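PDB 1Z6N: thioredoxin family protein from Pseudomonas aeruginosa, which is of unknown function but belongs to the thioredoxin family, carries magnesium in the crystal and possibly takes part in thiol-disulfide redox chemistry. Local coordinates for residues A[77-82]-A[153-158]. Sequence-based numbering, arbitrary orientation.
Sequences DFAQRL and HAIGDV
Ile155 of helix 151-164 reaches across to Ala79 and Phe78 near the C-terminal end of helix 67-82. Its bond from CA to CB is directed toward the opposing segment, and the chain forks at CB into two branches. CG2 lies 4.0 Å from Ala79 CB. CG1, anti to the carbonyl carbon (chi1 -61°), approaches the same Ala79 CB to 4.0 Å, so the single methyl is straddled by the fork of the isoleucine. From CG1 the chain runs on extended (chi2 169°) to CD1, which passes Ala79 CB at 4.2 Å and ends at the edge of the Phe78 ring, near its plane, 4.4 Å from Phe78 CD2. One face of that ring is covered by Leu82 CD1 of the same helix, 3.6 Å above the plane and offset toward the rim, and Arg81 CZ lies at its edge. Ala79 CA and Ile155 CA stand 6.7 Å apart, the closest CA pair of the two segments, consistent with the small side chain of Ala79. Ala79 also touches Leu49, and Ile155 touches Leu45, both of helix 43-50, while Phe78 leans on Leu36 of helix 23-39. No hydrogen bond joins the two segments: helix 151-164 meets helix 67-82, which carries a thioredoxin-type CxxC pattern at its start, here through a small apolar van der Waals contact that buries about 105 Å² and has no directional bond to fix it.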
loop_
_atom_site.group_PDB
_atom_site.type_symbol
_atom_site.label_atom_id
_atom_site.label_comp_id
_atom_site.label_asym_id
_atom_site.label_seq_id
_atom_site.Cartn_x
_atom_site.Cartn_y
_atom_site.Cartn_z
ATOM N N ASP A 77 0.049 -1.630 6.003
ATOM C CA ASP A 77 -0.690 -2.269 7.089
ATOM C C ASP A 77 -0.246 -1.762 8.460
ATOM O O ASP A 77 -1.074 -1.534 9.358
ATOM C CB ASP A 77 -0.553 -3.783 7.017
ATOM C CG ASP A 77 -1.164 -4.466 8.228
ATOM O OD1 ASP A 77 -2.415 -4.479 8.319
ATOM O OD2 ASP A 77 -0.392 -4.964 9.080
ATOM N N PHE A 78 1.057 -1.563 8.626
ATOM C CA PHE A 78 1.566 -0.990 9.874
ATOM C C PHE A 78 0.922 0.378 10.118
ATOM O O PHE A 78 0.457 0.662 11.223
ATOM C CB PHE A 78 3.085 -0.927 9.834
ATOM C CG PHE A 78 3.715 -0.407 11.097
ATOM C CD1 PHE A 78 3.532 -1.058 12.319
ATOM C CD2 PHE A 78 4.535 0.710 11.055
ATOM C CE1 PHE A 78 4.140 -0.563 13.488
ATOM C CE2 PHE A 78 5.149 1.198 12.219
ATOM C CZ PHE A 78 4.943 0.555 13.424
ATOM N N ALA A 79 0.828 1.192 9.065
ATOM C CA ALA A 79 0.189 2.510 9.171
ATOM C C ALA A 79 -1.280 2.409 9.567
ATOM O O ALA A 79 -1.752 3.169 10.407
ATOM C CB ALA A 79 0.353 3.313 7.878
ATOM N N GLN A 80 -2.008 1.447 8.988
ATOM C CA GLN A 80 -3.419 1.303 9.323
ATOM C C GLN A 80 -3.622 0.804 10.762
ATOM O O GLN A 80 -4.627 1.117 11.405
ATOM C CB GLN A 80 -4.127 0.405 8.309
ATOM C CG GLN A 80 -4.089 -1.086 8.617
ATOM C CD GLN A 80 -4.906 -1.898 7.623
ATOM O OE1 GLN A 80 -4.523 -3.017 7.206
ATOM N NE2 GLN A 80 -6.030 -1.335 7.211
ATOM N N ARG A 81 -2.657 0.045 11.279
ATOM C CA ARG A 81 -2.734 -0.405 12.663
ATOM C C ARG A 81 -2.469 0.745 13.638
ATOM O O ARG A 81 -3.053 0.791 14.723
ATOM C CB ARG A 81 -1.784 -1.582 12.896
ATOM C CG ARG A 81 -2.287 -2.833 12.190
ATOM C CD ARG A 81 -1.461 -4.069 12.496
ATOM N NE ARG A 81 -0.152 -4.047 11.850
ATOM C CZ ARG A 81 1.001 -3.903 12.501
ATOM N NH1 ARG A 81 1.006 -3.760 13.823
ATOM N NH2 ARG A 81 2.150 -3.906 11.832
ATOM N N LEU A 82 -1.612 1.679 13.231
ATOM C CA LEU A 82 -1.327 2.875 14.041
ATOM C C LEU A 82 -2.412 3.939 13.902
ATOM O O LEU A 82 -2.646 4.737 14.819
ATOM C CB LEU A 82 0.015 3.479 13.635
ATOM C CG LEU A 82 1.284 2.656 13.872
ATOM C CD1 LEU A 82 2.445 3.347 13.184
ATOM C CD2 LEU A 82 1.588 2.442 15.355
ATOM N N HIS A 153 8.974 5.066 3.678
ATOM C CA HIS A 153 8.690 5.883 2.486
ATOM C C HIS A 153 7.368 5.519 1.812
ATOM O O HIS A 153 6.714 6.400 1.218
ATOM C CB HIS A 153 9.826 5.783 1.461
ATOM C CG HIS A 153 11.164 6.186 1.995
ATOM N ND1 HIS A 153 11.853 5.428 2.918
ATOM C CD2 HIS A 153 11.949 7.255 1.724
ATOM C CE1 HIS A 153 13.001 6.019 3.199
ATOM N NE2 HIS A 153 13.087 7.128 2.484
ATOM N N ALA A 154 6.972 4.246 1.889
ATOM C CA ALA A 154 5.681 3.845 1.338
ATOM C C ALA A 154 4.575 4.575 2.104
ATOM O O ALA A 154 3.622 5.090 1.503
ATOM C CB ALA A 154 5.501 2.318 1.437
ATOM N N ILE A 155 4.726 4.641 3.426
ATOM C CA ILE A 155 3.779 5.347 4.282
ATOM C C ILE A 155 3.774 6.839 3.965
ATOM O O ILE A 155 2.703 7.441 3.808
ATOM C CB ILE A 155 4.080 5.120 5.781
ATOM C CG1 ILE A 155 3.975 3.619 6.129
ATOM C CG2 ILE A 155 3.134 5.943 6.649
ATOM C CD1 ILE A 155 4.509 3.269 7.533
ATOM N N GLY A 156 4.971 7.429 3.872
ATOM C CA GLY A 156 5.119 8.863 3.557
ATOM C C GLY A 156 4.479 9.233 2.230
ATOM O O GLY A 156 3.812 10.266 2.129
ATOM N N ASP A 157 4.669 8.392 1.214
ATOM C CA ASP A 157 4.085 8.680 -0.099
ATOM C C ASP A 157 2.555 8.726 -0.015
ATOM O O ASP A 157 1.909 9.609 -0.596
ATOM C CB ASP A 157 4.482 7.634 -1.145
ATOM C CG ASP A 157 5.923 7.766 -1.631
ATOM O OD1 ASP A 157 6.720 8.577 -1.077
ATOM O OD2 ASP A 157 6.242 7.023 -2.589
ATOM N N VAL A 158 1.963 7.748 0.673
ATOM C CA VAL A 158 0.499 7.704 0.797
ATOM C C VAL A 158 0.003 8.886 1.630
ATOM O O VAL A 158 -1.003 9.513 1.281
ATOM C CB VAL A 158 0.026 6.356 1.373
ATOM C CG1 VAL A 158 -1.430 6.425 1.813
ATOM C CG2 VAL A 158 0.227 5.266 0.317
#